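Local coordinates for protein F420-reducing hydrogenase, subunit beta (Methanothermobacter marburgensis, PDB 4OMF) that probably passes electrons from its iron-sulfur cluster through bound FAD to coenzyme F420, as the flavin-carrying subunit of an F420-reducing hydrogenase, at residues C[84-87]-C[88-91]; C[104-107]-C[108-112]; C[142-145]-C[146-150]. All blocks are in the same frame, centred on the assembly; numbering follows the deposited sequence.

Contact 1 of 3, residues C[84-87]-C[88-91]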
loop_
_atom_site.group_PDB
_atom_site.type_symbol
_atom_site.label_atom_id
_atom_site.label_comp_id
_atom_site.label_asym_id
_atom_site.label_seq_id
_atom_site.Cartn_x
_atom_site.Cartn_y
_atom_site.Cartn_z
ATOM N N MET C 84 -7.763 -15.807 14.925
ATOM C CA MET C 84 -8.943 -15.472 15.729
ATOM C C MET C 84 -8.674 -15.342 17.235
ATOM O O MET C 84 -9.577 -15.011 17.987
ATOM C CB MET C 84 -10.043 -16.523 15.524
ATOM C CG MET C 84 -10.564 -16.598 14.096
ATOM S SD MET C 84 -11.450 -15.091 13.675
ATOM C CE MET C 84 -12.680 -15.103 14.983
ATOM N N LEU C 85 -7.446 -15.622 17.664
ATOM C CA LEU C 85 -7.114 -15.583 19.090
ATOM C C LEU C 85 -7.348 -14.209 19.710
ATOM O O LEU C 85 -7.823 -14.120 20.840
ATOM C CB LEU C 85 -5.659 -16.012 19.324
ATOM C CG LEU C 85 -5.338 -17.470 18.989
ATOM C CD1 LEU C 85 -3.858 -17.717 19.269
ATOM C CD2 LEU C 85 -6.190 -18.469 19.774
ATOM N N LYS C 86 -7.036 -13.127 19.002
ATOM C CA LYS C 86 -7.248 -11.836 19.670
ATOM C C LYS C 86 -8.730 -11.446 19.687
ATOM O O LYS C 86 -9.191 -10.946 20.706
ATOM C CB LYS C 86 -6.433 -10.687 19.073
ATOM C CG LYS C 86 -6.496 -9.427 20.022
ATOM C CD LYS C 86 -6.082 -8.148 19.345
ATOM C CE LYS C 86 -4.608 -8.178 19.023
ATOM N NZ LYS C 86 -4.270 -7.127 18.016
ATOM N N LYS C 87 -9.469 -11.669 18.602
ATOM C CA LYS C 87 -10.913 -11.431 18.633
ATOM C C LYS C 87 -11.546 -12.172 19.841
ATOM O O LYS C 87 -12.467 -11.675 20.511
ATOM C CB LYS C 87 -11.573 -11.889 17.331
ATOM C CG LYS C 87 -13.056 -11.555 17.242
ATOM C CD LYS C 87 -13.280 -10.118 16.773
ATOM C CE LYS C 87 -14.752 -9.676 16.870
ATOM N NZ LYS C 87 -15.706 -10.666 16.309
ATOM N N ALA C 88 -11.044 -13.368 20.104
ATOM C CA ALA C 88 -11.611 -14.201 21.156
ATOM C C ALA C 88 -11.493 -13.539 22.522
ATOM O O ALA C 88 -12.389 -13.677 23.345
ATOM C CB ALA C 88 -10.937 -15.584 21.155
ATOM N N VAL C 89 -10.438 -12.757 22.744
ATOM C CA VAL C 89 -10.274 -12.132 24.061
ATOM C C VAL C 89 -10.764 -10.674 24.062
ATOM O O VAL C 89 -10.757 -10.010 25.109
ATOM C CB VAL C 89 -8.815 -12.203 24.545
ATOM C CG1 VAL C 89 -8.362 -13.684 24.696
ATOM C CG2 VAL C 89 -7.874 -11.427 23.613
ATOM N N ARG C 90 -11.203 -10.175 22.908
ATOM C CA ARG C 90 -11.807 -8.842 22.877
ATOM C C ARG C 90 -13.326 -8.972 22.933
ATOM O O ARG C 90 -13.868 -9.174 24.013
ATOM C CB ARG C 90 -11.327 -8.057 21.660
ATOM C CG ARG C 90 -9.784 -7.909 21.644
ATOM C CD ARG C 90 -9.252 -7.008 22.760
ATOM N NE ARG C 90 -7.923 -6.518 22.391
ATOM C CZ ARG C 90 -6.787 -6.915 22.961
ATOM N NH1 ARG C 90 -6.795 -7.785 23.966
ATOM N NH2 ARG C 90 -5.639 -6.415 22.534
ATOM N N GLN C 91 -14.021 -8.882 21.795
ATOM C CA GLN C 91 -15.482 -8.839 21.860
ATOM C C GLN C 91 -16.105 -10.121 22.400
ATOM O O GLN C 91 -17.209 -10.072 22.939
ATOM C CB GLN C 91 -16.089 -8.519 20.481
ATOM C CG GLN C 91 -15.913 -7.055 20.053
ATOM C CD GLN C 91 -14.566 -6.766 19.408
ATOM O OE1 GLN C 91 -13.728 -7.652 19.231
ATOM N NE2 GLN C 91 -14.351 -5.506 19.063
#

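Contact 2 of 3, residues C[104-107]-C[108-112]. With SF4 (iron/sulfur cluster), chain N; KEN (N,N-dimethylmethanamine), chain P.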
loop_
_atom_site.group_PDB
_atom_site.type_symbol
_atom_site.label_atom_id
_atom_site.label_comp_id
_atom_site.label_asym_id
_atom_site.label_seq_id
_atom_site.Cartn_x
_atom_site.Cartn_y
_atom_site.Cartn_z
ATOM N N CYS C 104 3.214 -25.357 13.104
ATOM C CA CYS C 104 3.637 -23.999 12.738
ATOM C C CYS C 104 2.740 -22.948 13.397
ATOM O O CYS C 104 3.202 -21.864 13.744
ATOM C CB CYS C 104 3.648 -23.808 11.218
ATOM S SG CYS C 104 2.069 -24.174 10.427
ATOM N N GLN C 105 1.460 -23.258 13.572
ATOM C CA GLN C 105 0.580 -22.341 14.292
ATOM C C GLN C 105 0.969 -22.275 15.754
ATOM O O GLN C 105 0.959 -21.192 16.348
ATOM C CB GLN C 105 -0.879 -22.750 14.146
ATOM C CG GLN C 105 -1.425 -22.461 12.741
ATOM C CD GLN C 105 -2.763 -23.117 12.494
ATOM O OE1 GLN C 105 -3.336 -23.762 13.385
ATOM N NE2 GLN C 105 -3.248 -23.009 11.268
ATOM N N THR C 106 1.326 -23.417 16.339
ATOM C CA THR C 106 1.796 -23.441 17.713
ATOM C C THR C 106 3.014 -22.516 17.849
ATOM O O THR C 106 3.178 -21.843 18.849
ATOM C CB THR C 106 2.123 -24.886 18.141
ATOM O OG1 THR C 106 0.937 -25.685 18.023
ATOM C CG2 THR C 106 2.606 -24.955 19.570
ATOM N N MET C 107 3.868 -22.484 16.825
ATOM C CA MET C 107 5.055 -21.630 16.876
ATOM C C MET C 107 4.731 -20.133 16.890
ATOM O O MET C 107 5.314 -19.366 17.653
ATOM C CB MET C 107 5.978 -21.944 15.702
ATOM C CG MET C 107 6.524 -23.349 15.798
ATOM S SD MET C 107 7.491 -23.787 14.329
ATOM C CE MET C 107 7.201 -25.536 14.261
ATOM N N GLY C 108 3.815 -19.710 16.036
ATOM C CA GLY C 108 3.389 -18.330 16.051
ATOM C C GLY C 108 2.809 -17.943 17.394
ATOM O O GLY C 108 3.070 -16.847 17.888
ATOM N N ILE C 109 2.004 -18.832 17.985
ATOM C CA ILE C 109 1.415 -18.565 19.300
ATOM C C ILE C 109 2.477 -18.451 20.411
ATOM O O ILE C 109 2.427 -17.539 21.223
ATOM C CB ILE C 109 0.373 -19.672 19.683
ATOM C CG1 ILE C 109 -0.810 -19.641 18.701
ATOM C CG2 ILE C 109 -0.076 -19.545 21.157
ATOM C CD1 ILE C 109 -1.703 -20.864 18.800
ATOM N N ARG C 110 3.425 -19.380 20.449
ATOM C CA ARG C 110 4.424 -19.395 21.519
ATOM C C ARG C 110 5.366 -18.201 21.340
ATOM O O ARG C 110 5.830 -17.609 22.320
ATOM C CB ARG C 110 5.217 -20.716 21.529
ATOM C CG ARG C 110 4.409 -21.965 21.891
ATOM C CD ARG C 110 3.594 -21.795 23.165
ATOM N NE ARG C 110 3.193 -23.094 23.703
ATOM C CZ ARG C 110 2.300 -23.252 24.674
ATOM N NH1 ARG C 110 1.984 -24.468 25.099
ATOM N NH2 ARG C 110 1.699 -22.192 25.202
ATOM N N LYS C 111 5.641 -17.851 20.085
ATOM C CA LYS C 111 6.463 -16.679 19.814
ATOM C C LYS C 111 5.754 -15.436 20.328
ATOM O O LYS C 111 6.384 -14.556 20.906
ATOM C CB LYS C 111 6.769 -16.525 18.308
ATOM C CG LYS C 111 7.617 -15.279 17.990
ATOM C CD LYS C 111 8.030 -15.226 16.534
ATOM C CE LYS C 111 8.647 -13.867 16.231
ATOM N NZ LYS C 111 9.091 -13.734 14.781
ATOM N N MET C 112 4.437 -15.378 20.137
ATOM C CA MET C 112 3.674 -14.235 20.614
ATOM C C MET C 112 3.733 -14.153 22.133
ATOM O O MET C 112 3.896 -13.062 22.688
ATOM C CB MET C 112 2.209 -14.311 20.140
ATOM C CG MET C 112 1.278 -13.280 20.796
ATOM S SD MET C 112 0.479 -13.874 22.320
ATOM C CE MET C 112 -0.509 -15.255 21.675
HETATM FE FE1 SF4 N . 2.779 -26.092 9.193
HETATM FE FE2 SF4 N . 4.909 -27.663 9.282
HETATM FE FE3 SF4 N . 3.646 -27.325 6.954
HETATM FE FE4 SF4 N . 2.413 -28.743 8.882
HETATM S S1 SF4 N . 4.381 -29.338 7.801
HETATM S S2 SF4 N . 1.461 -27.046 7.616
HETATM S S3 SF4 N . 3.180 -27.742 10.762
HETATM S S4 SF4 N . 4.779 -25.700 8.111
HETATM C CA1 KEN P . 0.854 -23.439 29.159
HETATM C CB1 KEN P . 0.655 -21.038 28.447
HETATM C CC1 KEN P . -0.518 -22.767 27.141
HETATM N NE1 KEN P . -0.043 -22.377 28.526
#

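Contact 3 of 3, residues C[142-145]-C[146-150]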
loop_
_atom_site.group_PDB
_atom_site.type_symbol
_atom_site.label_atom_id
_atom_site.label_comp_id
_atom_site.label_asym_id
_atom_site.label_seq_id
_atom_site.Cartn_x
_atom_site.Cartn_y
_atom_site.Cartn_z
ATOM N N SER C 142 -5.292 -28.046 -4.574
ATOM C CA SER C 142 -4.617 -29.333 -4.566
ATOM C C SER C 142 -5.561 -30.414 -4.069
ATOM O O SER C 142 -5.612 -31.489 -4.644
ATOM C CB SER C 142 -3.359 -29.292 -3.697
ATOM O OG SER C 142 -2.353 -28.564 -4.380
ATOM N N LEU C 143 -6.319 -30.135 -3.009
ATOM C CA LEU C 143 -7.329 -31.121 -2.587
ATOM C C LEU C 143 -8.302 -31.417 -3.718
ATOM O O LEU C 143 -8.652 -32.574 -3.959
ATOM C CB LEU C 143 -8.093 -30.655 -1.356
ATOM C CG LEU C 143 -7.337 -30.608 -0.036
ATOM C CD1 LEU C 143 -8.345 -30.335 1.100
ATOM C CD2 LEU C 143 -6.596 -31.917 0.191
ATOM N N GLN C 144 -8.716 -30.379 -4.441
ATOM C CA GLN C 144 -9.605 -30.589 -5.575
ATOM C C GLN C 144 -8.976 -31.471 -6.648
ATOM O O GLN C 144 -9.661 -32.310 -7.235
ATOM C CB GLN C 144 -10.030 -29.243 -6.181
ATOM C CG GLN C 144 -11.094 -28.538 -5.371
ATOM C CD GLN C 144 -11.376 -27.157 -5.896
ATOM O OE1 GLN C 144 -10.449 -26.424 -6.240
ATOM N NE2 GLN C 144 -12.662 -26.787 -5.976
ATOM N N THR C 145 -7.686 -31.280 -6.921
ATOM C CA THR C 145 -6.999 -32.157 -7.875
ATOM C C THR C 145 -7.059 -33.616 -7.410
ATOM O O THR C 145 -7.379 -34.501 -8.197
ATOM C CB THR C 145 -5.520 -31.770 -8.081
ATOM O OG1 THR C 145 -5.445 -30.456 -8.649
ATOM C CG2 THR C 145 -4.843 -32.760 -9.057
ATOM N N PHE C 146 -6.785 -33.851 -6.129
ATOM C CA PHE C 146 -6.849 -35.211 -5.602
ATOM C C PHE C 146 -8.249 -35.781 -5.776
ATOM O O PHE C 146 -8.416 -36.883 -6.291
ATOM C CB PHE C 146 -6.468 -35.264 -4.114
ATOM C CG PHE C 146 -5.116 -34.667 -3.797
ATOM C CD1 PHE C 146 -4.816 -34.260 -2.512
ATOM C CD2 PHE C 146 -4.148 -34.530 -4.776
ATOM C CE1 PHE C 146 -3.577 -33.707 -2.210
ATOM C CE2 PHE C 146 -2.920 -33.970 -4.479
ATOM C CZ PHE C 146 -2.634 -33.564 -3.200
ATOM N N ILE C 147 -9.251 -35.008 -5.353
ATOM C CA ILE C 147 -10.615 -35.524 -5.148
ATOM C C ILE C 147 -11.498 -35.423 -6.398
ATOM O O ILE C 147 -12.169 -36.385 -6.761
ATOM C CB ILE C 147 -11.285 -34.775 -3.968
ATOM C CG1 ILE C 147 -10.615 -35.193 -2.653
ATOM C CG2 ILE C 147 -12.801 -35.009 -3.940
ATOM C CD1 ILE C 147 -10.856 -34.247 -1.489
ATOM N N CYS C 148 -11.471 -34.267 -7.059
ATOM C CA CYS C 148 -12.323 -34.036 -8.221
ATOM C C CYS C 148 -11.728 -34.553 -9.523
ATOM O O CYS C 148 -12.467 -34.933 -10.429
ATOM C CB CYS C 148 -12.640 -32.546 -8.367
ATOM S SG CYS C 148 -13.393 -31.796 -6.918
ATOM N N GLU C 149 -10.403 -34.545 -9.626
ATOM C CA GLU C 149 -9.751 -34.901 -10.885
ATOM C C GLU C 149 -9.208 -36.328 -10.812
ATOM O O GLU C 149 -9.651 -37.184 -11.568
ATOM C CB GLU C 149 -8.633 -33.910 -11.223
ATOM C CG GLU C 149 -9.091 -32.454 -11.200
ATOM C CD GLU C 149 -10.048 -32.098 -12.333
ATOM O OE1 GLU C 149 -10.901 -31.219 -12.120
ATOM O OE2 GLU C 149 -9.936 -32.665 -13.440
ATOM N N LYS C 150 -8.265 -36.595 -9.907
ATOM C CA LYS C 150 -7.678 -37.934 -9.857
ATOM C C LYS C 150 -8.690 -39.017 -9.455
ATOM O O LYS C 150 -8.758 -40.082 -10.081
ATOM C CB LYS C 150 -6.488 -37.963 -8.897
ATOM C CG LYS C 150 -5.300 -37.132 -9.382
ATOM C CD LYS C 150 -4.207 -37.075 -8.347
ATOM C CE LYS C 150 -2.869 -36.689 -8.961
ATOM N NZ LYS C 150 -2.220 -37.830 -9.695
#

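Contact 1 of 3, residues C[84-87]-C[88-91]
Ala88 and Arg90 follow Met84, Lys86 and Lys87 in the short, weakly bonded helix of about residues 85-89, where the spacing of the hydrogen bonds changes from four residues to three. The backbone shows this clearly. Ala88 N donates to Met84 O at 3.1 Å with the four-residue spacing of an alpha turn, but the next donors shift: Val89 N meets Lys86 O at 3.0 Å, and Arg90 N meets Lys87 O at 3.1 Å. In both of these bonds the donor stands well above the carbonyl plane, and Arg90 N adds a weak bond to Lys86 O. Val89 CG2 also lies 3.2 Å from Lys86 O. Apolar packing ties the turn to the main sheet, Leu85 and Ala88 against strand 97-101 and Met84 against strands 44-51 and 56-62.

The long polar side chains meet through their carbon atoms. A chi1 of -169° swings Lys86 CG away from the backbone N and across the guanidinium of Arg90, 3.8 Å from its plane and over the centre of one face; Lys86 CD also lies 3.7 Å from Arg90 NH2. The charged ends work elsewhere: Lys86 NZ, Lys87 NZ and Arg90 NH2 all form salt bridges with acidic side chains of another protein chain, whose backbone also accepts from Arg90 NE. Gln91 NE2 is hydrogen-bonded to an acidic side chain of that chain too. An alanine at Arg90 removes the flat group, which would probably leave one acidic partner on that chain without its mate and the methylenes of Lys86 without their cover. Lys87 and Gln91 cross at about a right angle; the bend of Lys87 at chi2 (83°) brings its CE to 3.3 Å from Gln91 OE1.

Contact 2 of 3, residues C[104-107]-C[108-112]
The cluster-bearing first turns of helix 103-114 are tied together where Gly108 N donates to Cys104 O at 3.2 Å. The side chain of the same Cys104 binds iron FE1 of the iron-sulfur cluster through SG, at 2.4 Å; a chi1 of 56°, with SG between the backbone N and the carbonyl carbon, turns the sulfur to the metal. Regular alpha bonds follow: Ile109 N to Gln105 O at 3.1 Å, Arg110 N to Thr106 O at 2.9 Å and Lys111 N to Met107 O at 2.9 Å.

This helix is the crossover of a beta-alpha-beta unit between parallel strands 97-101 and 126-132. Ile109 and Thr106 both face the sheet: Ile109 CG1 sits 3.3 Å from Gln105 O, and its side chain packs on Thr99, Ile126 and Leu129.

Arg110 leads away to a second site. Its CG touches Thr106 O at 3.3 Å, and the bend at chi2 (-50°) precedes an otherwise extended run to the guanidinium. That group is held by Leu202 O at NE, the carboxylate of Asp204 at NH1 and Gln113 OE1 at NH2. Carbon CC1 of the bound N,N-dimethylmethanamine lies at the guanidinium edge, in its plane; its separation from Arg110 NH2, 3.0 Å, is short and its exact value doubtful. Lys111, fully extended, delivers NZ to backbone acceptors of another protein chain.

Contact 3 of 3, residues C[142-145]-C[146-150]
Phe146 turns one face of its ring over the backbone oxygen of Ser142, which lies 3.3 Å above the plane and over its centre. The same oxygen takes the N-H of Phe146 at 3.0 Å, and so it meets both the backbone and the ring of one residue, four positions on. With CG anti to the carbonyl carbon (chi1 -55°), the ring folds back along helix 140-150 toward its preceding turn. Leu143 and the ring cross obliquely, CD2 touching Phe146 CD1 at 4.0 Å. Around this pair the ring makes edge-to-face contacts with Phe138, Phe168 and Tyr187, an aromatic cluster that joins the helix to the three-stranded antiparallel sheet of strands 160-164, 167-171 and 176-180. Tyr187 also supplies the backbone oxygen that accepts from Ser142 OG.

Further along, Ile147 directs its side chain to Val170 of the same small sheet while its N bonds Leu143 O at 2.9 Å. Cys148 keeps close to the backbone instead: its CB rests 3.2 Å from Gln144 O, which also receives Cys148 N at 2.7 Å. Here the helix widens. Lys150 N skips the four-residue partner and meets Thr145 O at 2.8 Å in an almost straight bond (176°), the signature of a pi-type turn. Glu149 CB approaches Thr145 O at 3.3 Å.

The polar ends then part: Glu149 OE2 is hydrogen-bonded to a polar side chain and the backbone of another protein chain, and Lys150 NZ forms a salt bridge with Glu183. Lying over Ser142 O, the Phe146 ring probably shields the hydrogen bond that this oxygen accepts. The widened turn has its price at Glu149 N, which divides itself between weak bonds to Gln144 O and Thr145 O.

Contacts 1 and 2 touch directly: their centres lie 16 Å apart, and Leu85 CD1 of the first rests 3.6 Å from Ile109 CG1 of the second. Contact 3 stands apart, its centre 30 Å from that of contact 2 and 34 Å from that of contact 1, with nearest atoms about 14 Å and 19 Å away. FAD lies near both contact 2 and contact 3, about 4 Å from the side chain of Gln105 and about 8 Å from that of Leu143. In contact 1, the side chain of Met84 is about 11 Å from the bound FAD. Contact 2 also carries an iron ligand at one end and a wall of the amine pocket toward the other.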